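Local coordinates for protein EreC (Klebsiella pneumoniae, PDB 6XCQ) that probably hydrolyses the lactone ester of erythromycin and related macrolides, an esterase activity that gives resistance to these antibiotics, at residues 77-82 and 341-346; 51-56 and 83-88. The protein carries 1 engineered substitution. One frame throughout, in Å; residues are numbered along the deposited sequence.

Contact 1 (77-82 and 341-346)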
loop_
_atom_site.group_PDB
_atom_site.type_symbol
_atom_site.label_atom_id
_atom_site.label_comp_id
_atom_site.label_asym_id
_atom_site.label_seq_id
_atom_site.Cartn_x
_atom_site.Cartn_y
_atom_site.Cartn_z
ATOM N N LEU A 77 15.041 1.554 -5.190
ATOM C CA LEU A 77 16.138 0.675 -5.578
ATOM C C LEU A 77 16.151 -0.602 -4.743
ATOM O O LEU A 77 16.258 -1.709 -5.287
ATOM C CB LEU A 77 17.474 1.412 -5.447
ATOM C CG LEU A 77 17.802 2.329 -6.621
ATOM C CD1 LEU A 77 19.038 3.182 -6.315
ATOM C CD2 LEU A 77 17.997 1.513 -7.908
ATOM N N ALA A 78 16.065 -0.463 -3.414
ATOM C CA ALA A 78 16.093 -1.640 -2.549
ATOM C C ALA A 78 14.884 -2.530 -2.791
ATOM O O ALA A 78 14.990 -3.756 -2.711
ATOM C CB ALA A 78 16.156 -1.236 -1.072
ATOM N N ARG A 79 13.722 -1.933 -3.069
ATOM C CA ARG A 79 12.542 -2.745 -3.362
ATOM C C ARG A 79 12.750 -3.576 -4.618
ATOM O O ARG A 79 12.416 -4.764 -4.644
ATOM C CB ARG A 79 11.305 -1.864 -3.520
ATOM C CG ARG A 79 10.736 -1.398 -2.211
ATOM C CD ARG A 79 9.559 -0.484 -2.427
ATOM N NE ARG A 79 8.735 -0.449 -1.229
ATOM C CZ ARG A 79 7.632 0.273 -1.099
ATOM N NH1 ARG A 79 7.218 1.040 -2.101
ATOM N NH2 ARG A 79 6.948 0.227 0.038
ATOM N N ALA A 80 13.309 -2.970 -5.669
ATOM C CA ALA A 80 13.552 -3.720 -6.895
ATOM C C ALA A 80 14.497 -4.885 -6.641
ATOM O O ALA A 80 14.276 -5.996 -7.143
ATOM C CB ALA A 80 14.109 -2.797 -7.977
ATOM N N SER A 81 15.547 -4.660 -5.846
ATOM C CA SER A 81 16.472 -5.752 -5.546
ATOM C C SER A 81 15.779 -6.877 -4.783
ATOM O O SER A 81 15.985 -8.058 -5.074
ATOM C CB SER A 81 17.667 -5.225 -4.749
ATOM O OG SER A 81 18.503 -4.441 -5.589
ATOM N N LEU A 82 14.974 -6.533 -3.781
ATOM C CA LEU A 82 14.346 -7.578 -2.991
ATOM C C LEU A 82 13.219 -8.261 -3.764
ATOM O O LEU A 82 12.919 -9.427 -3.508
ATOM C CB LEU A 82 13.849 -6.995 -1.676
ATOM C CG LEU A 82 15.015 -6.833 -0.696
ATOM C CD1 LEU A 82 14.662 -5.933 0.468
ATOM C CD2 LEU A 82 15.436 -8.208 -0.205
ATOM N N ILE A 341 9.151 -6.687 6.171
ATOM C CA ILE A 341 10.509 -6.159 6.152
ATOM C C ILE A 341 10.414 -4.634 6.113
ATOM O O ILE A 341 9.952 -4.054 5.121
ATOM C CB ILE A 341 11.320 -6.707 4.972
ATOM C CG1 ILE A 341 11.180 -8.239 4.905
ATOM C CG2 ILE A 341 12.784 -6.272 5.106
ATOM C CD1 ILE A 341 11.977 -8.903 3.805
ATOM N N ALA A 342 10.783 -3.987 7.215
ATOM C CA ALA A 342 10.851 -2.530 7.256
ATOM C C ALA A 342 12.103 -2.025 6.543
ATOM O O ALA A 342 13.139 -2.689 6.541
ATOM C CB ALA A 342 10.858 -2.028 8.694
ATOM N N PHE A 343 11.990 -0.848 5.920
ATOM C CA PHE A 343 13.118 -0.154 5.295
ATOM C C PHE A 343 13.350 1.141 6.052
ATOM O O PHE A 343 12.409 1.920 6.232
ATOM C CB PHE A 343 12.850 0.215 3.827
ATOM C CG PHE A 343 12.886 -0.920 2.861
ATOM C CD1 PHE A 343 12.595 -2.224 3.252
ATOM C CD2 PHE A 343 13.141 -0.670 1.523
ATOM C CE1 PHE A 343 12.592 -3.271 2.321
ATOM C CE2 PHE A 343 13.144 -1.708 0.593
ATOM C CZ PHE A 343 12.872 -3.006 0.999
ATOM N N THR A 344 14.591 1.405 6.455
ATOM C CA THR A 344 14.901 2.695 7.056
ATOM C C THR A 344 16.232 3.197 6.483
ATOM O O THR A 344 16.756 2.641 5.516
ATOM C CB THR A 344 14.881 2.606 8.587
ATOM O OG1 THR A 344 14.952 3.935 9.124
ATOM C CG2 THR A 344 16.037 1.753 9.112
ATOM N N HIS A 345 16.769 4.277 7.054
ATOM C CA HIS A 345 17.919 4.926 6.431
ATOM C C HIS A 345 18.685 5.744 7.455
ATOM O O HIS A 345 18.165 6.100 8.516
ATOM C CB HIS A 345 17.485 5.842 5.273
ATOM C CG HIS A 345 16.744 7.053 5.740
ATOM N ND1 HIS A 345 17.375 8.246 6.038
ATOM C CD2 HIS A 345 15.427 7.244 6.004
ATOM C CE1 HIS A 345 16.475 9.125 6.448
ATOM N NE2 HIS A 345 15.284 8.541 6.442
ATOM N N LEU A 346 19.924 6.081 7.089
ATOM C CA LEU A 346 20.828 6.846 7.940
ATOM C C LEU A 346 21.037 8.278 7.454
ATOM O O LEU A 346 21.939 8.964 7.950
ATOM C CB LEU A 346 22.185 6.135 8.050
ATOM C CG LEU A 346 22.187 4.687 8.529
ATOM C CD1 LEU A 346 23.619 4.202 8.728
ATOM C CD2 LEU A 346 21.402 4.534 9.832
#
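Phe343 of strand 338-345 presses its ring against Ala78, Arg79 and Leu82 of helix 73-90, joining a helix to one face of the central mixed sheet of this α/β fold. The helix is the crossover element of a beta-alpha-beta unit: it connects strand 62-65, the immediate neighbour of strand 338-345, to strand 94-97, parallel to it but two places further along the sheet. The short helical and strand segments run roughly antiparallel, at 146°, with their axes 10.8 Å apart at the closest. No hydrogen bond crosses the interface, which is buried and essentially apolar.

Along the strand, Ile341 comes first. It faces the helix but stays 5.0 Å from it, measured from Ile341 CG2 to Leu82 CD1, and packs instead on Val63, Leu65 and Val425 of the two flanking strands. Its backbone bonds to Gly64 and Gly66 tie it to the chain that leads into the helix.

Phe343 bridges the remaining separation. With CG beside the backbone N (chi1 -74°), the ring extends toward the helix, and its far end fits among three side chains, each approaching obliquely. Ala78 CB lies 3.5 Å from Phe343 CE2, and the same ring carbon is 3.7 Å from Arg79 CG. Leu82 comes from the helix to meet the phenylalanine, with Leu82 CD1 3.5 Å from Phe343 CZ. The backbone N of Arg79 lies in the ring plane, at the edge. Only the aliphatic base of Arg79 is used here: its extended chain leads the guanidinium away from the ring, the two planes 62° apart, toward weak hydrogen bonds with the carbonyls of Leu65 and Gly66.

The next residue, Thr344, points to the other face of the sheet, where its OG1 is hydrogen-bonded to Glu380 OE2.

Contact 2 (51-56 and 83-88)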
loop_
_atom_site.group_PDB
_atom_site.type_symbol
_atom_site.label_atom_id
_atom_site.label_comp_id
_atom_site.label_asym_id
_atom_site.label_seq_id
_atom_site.Cartn_x
_atom_site.Cartn_y
_atom_site.Cartn_z
ATOM N N GLU A 51 20.994 -14.147 1.909
ATOM C CA GLU A 51 20.767 -15.490 2.447
ATOM C C GLU A 51 20.231 -15.435 3.863
ATOM O O GLU A 51 19.554 -16.367 4.308
ATOM C CB GLU A 51 22.059 -16.314 2.412
ATOM N N ILE A 52 20.525 -14.349 4.585
ATOM C CA ILE A 52 20.031 -14.167 5.943
ATOM C C ILE A 52 18.505 -14.188 6.003
ATOM O O ILE A 52 17.929 -14.507 7.050
ATOM C CB ILE A 52 20.627 -12.853 6.503
ATOM C CG1 ILE A 52 20.182 -12.563 7.924
ATOM C CG2 ILE A 52 20.269 -11.680 5.620
ATOM C CD1 ILE A 52 20.693 -11.213 8.407
ATOM N N LEU A 53 17.830 -13.875 4.897
ATOM C CA LEU A 53 16.373 -13.842 4.855
ATOM C C LEU A 53 15.751 -15.181 4.493
ATOM O O LEU A 53 14.528 -15.328 4.620
ATOM C CB LEU A 53 15.889 -12.806 3.832
ATOM C CG LEU A 53 16.392 -11.368 3.917
ATOM C CD1 LEU A 53 15.916 -10.555 2.712
ATOM C CD2 LEU A 53 15.940 -10.724 5.208
ATOM N N THR A 54 16.534 -16.142 4.008
ATOM C CA THR A 54 15.922 -17.353 3.462
ATOM C C THR A 54 15.097 -18.119 4.493
ATOM O O THR A 54 13.970 -18.519 4.153
ATOM C CB THR A 54 16.996 -18.242 2.818
ATOM O OG1 THR A 54 17.455 -17.631 1.606
ATOM C CG2 THR A 54 16.435 -19.604 2.482
ATOM N N PRO A 55 15.550 -18.323 5.742
ATOM C CA PRO A 55 14.681 -18.996 6.728
ATOM C C PRO A 55 13.350 -18.307 6.959
ATOM O O PRO A 55 12.314 -18.981 7.034
ATOM C CB PRO A 55 15.539 -18.984 8.001
ATOM C CG PRO A 55 16.906 -18.969 7.515
ATOM C CD PRO A 55 16.889 -18.078 6.307
ATOM N N LEU A 56 13.341 -16.979 7.101
ATOM C CA LEU A 56 12.072 -16.323 7.388
ATOM C C LEU A 56 11.164 -16.309 6.169
ATOM O O LEU A 56 9.942 -16.251 6.322
ATOM C CB LEU A 56 12.309 -14.905 7.932
ATOM C CG LEU A 56 12.678 -13.701 7.065
ATOM C CD1 LEU A 56 11.443 -13.085 6.405
ATOM C CD2 LEU A 56 13.388 -12.650 7.920
ATOM N N ILE A 83 12.599 -7.563 -4.714
ATOM C CA ILE A 83 11.671 -8.228 -5.630
ATOM C C ILE A 83 12.415 -9.295 -6.432
ATOM O O ILE A 83 11.978 -10.448 -6.518
ATOM C CB ILE A 83 10.981 -7.189 -6.540
ATOM C CG1 ILE A 83 9.990 -6.358 -5.728
ATOM C CG2 ILE A 83 10.246 -7.857 -7.696
ATOM C CD1 ILE A 83 9.554 -5.056 -6.412
ATOM N N ARG A 84 13.590 -8.943 -6.973
ATOM C CA ARG A 84 14.412 -9.930 -7.677
ATOM C C ARG A 84 14.677 -11.157 -6.810
ATOM O O ARG A 84 14.524 -12.297 -7.260
ATOM C CB ARG A 84 15.737 -9.303 -8.118
ATOM C CG ARG A 84 15.678 -8.591 -9.457
ATOM C CD ARG A 84 17.067 -8.462 -10.050
ATOM N NE ARG A 84 17.545 -9.761 -10.505
ATOM C CZ ARG A 84 18.816 -10.054 -10.742
ATOM N NH1 ARG A 84 19.760 -9.134 -10.559
ATOM N NH2 ARG A 84 19.142 -11.274 -11.154
ATOM N N TYR A 85 15.072 -10.941 -5.553
ATOM C CA TYR A 85 15.357 -12.064 -4.665
ATOM C C TYR A 85 14.117 -12.924 -4.422
ATOM O O TYR A 85 14.182 -14.158 -4.470
ATOM C CB TYR A 85 15.914 -11.538 -3.344
ATOM C CG TYR A 85 15.927 -12.559 -2.239
ATOM C CD1 TYR A 85 16.848 -13.598 -2.237
ATOM C CD2 TYR A 85 15.030 -12.472 -1.186
ATOM C CE1 TYR A 85 16.875 -14.525 -1.211
ATOM C CE2 TYR A 85 15.042 -13.390 -0.164
ATOM C CZ TYR A 85 15.967 -14.414 -0.178
ATOM O OH TYR A 85 15.972 -15.323 0.853
ATOM N N LEU A 86 12.980 -12.291 -4.136
ATOM C CA LEU A 86 11.778 -13.057 -3.818
ATOM C C LEU A 86 11.242 -13.768 -5.053
ATOM O O LEU A 86 10.781 -14.916 -4.971
ATOM C CB LEU A 86 10.712 -12.139 -3.222
ATOM C CG LEU A 86 11.043 -11.575 -1.841
ATOM C CD1 LEU A 86 10.071 -10.449 -1.449
ATOM C CD2 LEU A 86 11.043 -12.703 -0.837
ATOM N N VAL A 87 11.311 -13.113 -6.209
ATOM C CA VAL A 87 10.819 -13.725 -7.436
ATOM C C VAL A 87 11.752 -14.842 -7.882
ATOM O O VAL A 87 11.324 -15.983 -8.096
ATOM C CB VAL A 87 10.642 -12.665 -8.536
ATOM C CG1 VAL A 87 10.482 -13.345 -9.902
ATOM C CG2 VAL A 87 9.442 -11.803 -8.229
ATOM N N GLU A 88 13.043 -14.543 -7.997
ATOM C CA GLU A 88 13.948 -15.495 -8.627
ATOM C C GLU A 88 14.399 -16.606 -7.700
ATOM O O GLU A 88 14.798 -17.671 -8.186
ATOM C CB GLU A 88 15.162 -14.777 -9.195
ATOM C CG GLU A 88 14.796 -13.800 -10.260
ATOM C CD GLU A 88 16.005 -13.064 -10.754
ATOM O OE1 GLU A 88 17.117 -13.555 -10.486
ATOM O OE2 GLU A 88 15.847 -11.999 -11.380
#
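A hydroxyl pair, Thr54 with Tyr85, pins the segment leading through the short helix 54-57 to helix 73-90. Thr54 OG1 and Tyr85 OH are 2.8 Å apart and hydrogen-bonded, with the threonine oxygen in the plane of the phenol ring, at its edge, and the two side chains crossing at about a right angle. Tyr85 reaches this far because its CG is anti to the backbone N (chi1 166°), which throws the ring outward from the helix. Its hydroxyl is gripped a second time by His90 NE2, from the last turn of the same helix, so the hydroxyl of this buried tyrosine has two hydrogen-bonding partners.

The 51-56 segment belongs to the connection between edge strand 33-36 and strand 62-65 of the mixed sheet, and Leu53 settles on Leu394 of strand 392-396. Toward the helix, Leu53 CB and CD1 each lie 4.1 Å from Tyr85 CE2, the leucine approaching the ring obliquely.

One turn of helix 73-90 is braced by a salt bridge: Arg84 grips the Glu88 carboxylate side-on, with Arg84 NE 2.9 Å from Glu88 OE2 and Arg84 NH2 3.1 Å from Glu88 OE1.

From the N terminus, the chain leaves edge strand 33-36, passes through 51-56, adds strand 62-65 to the sheet and enters helix 73-90. Contact 2 closes this short loop, with 26 residues between its segments. Contact 1 starts from the same helix, at 77-82, but is closed only after 258 further residues, mostly helical, when strand 338-345 returns to lie beside strand 62-65. Because 77-82 precedes 83-88, the two loops cross. Consecutive turns of one helix thus hold a late sheet strand and an early connecting segment. The contact centres are about 13 Å apart, and Leu82 CD2 meets Leu53 CD1 at 3.8 Å, where the two contacts touch.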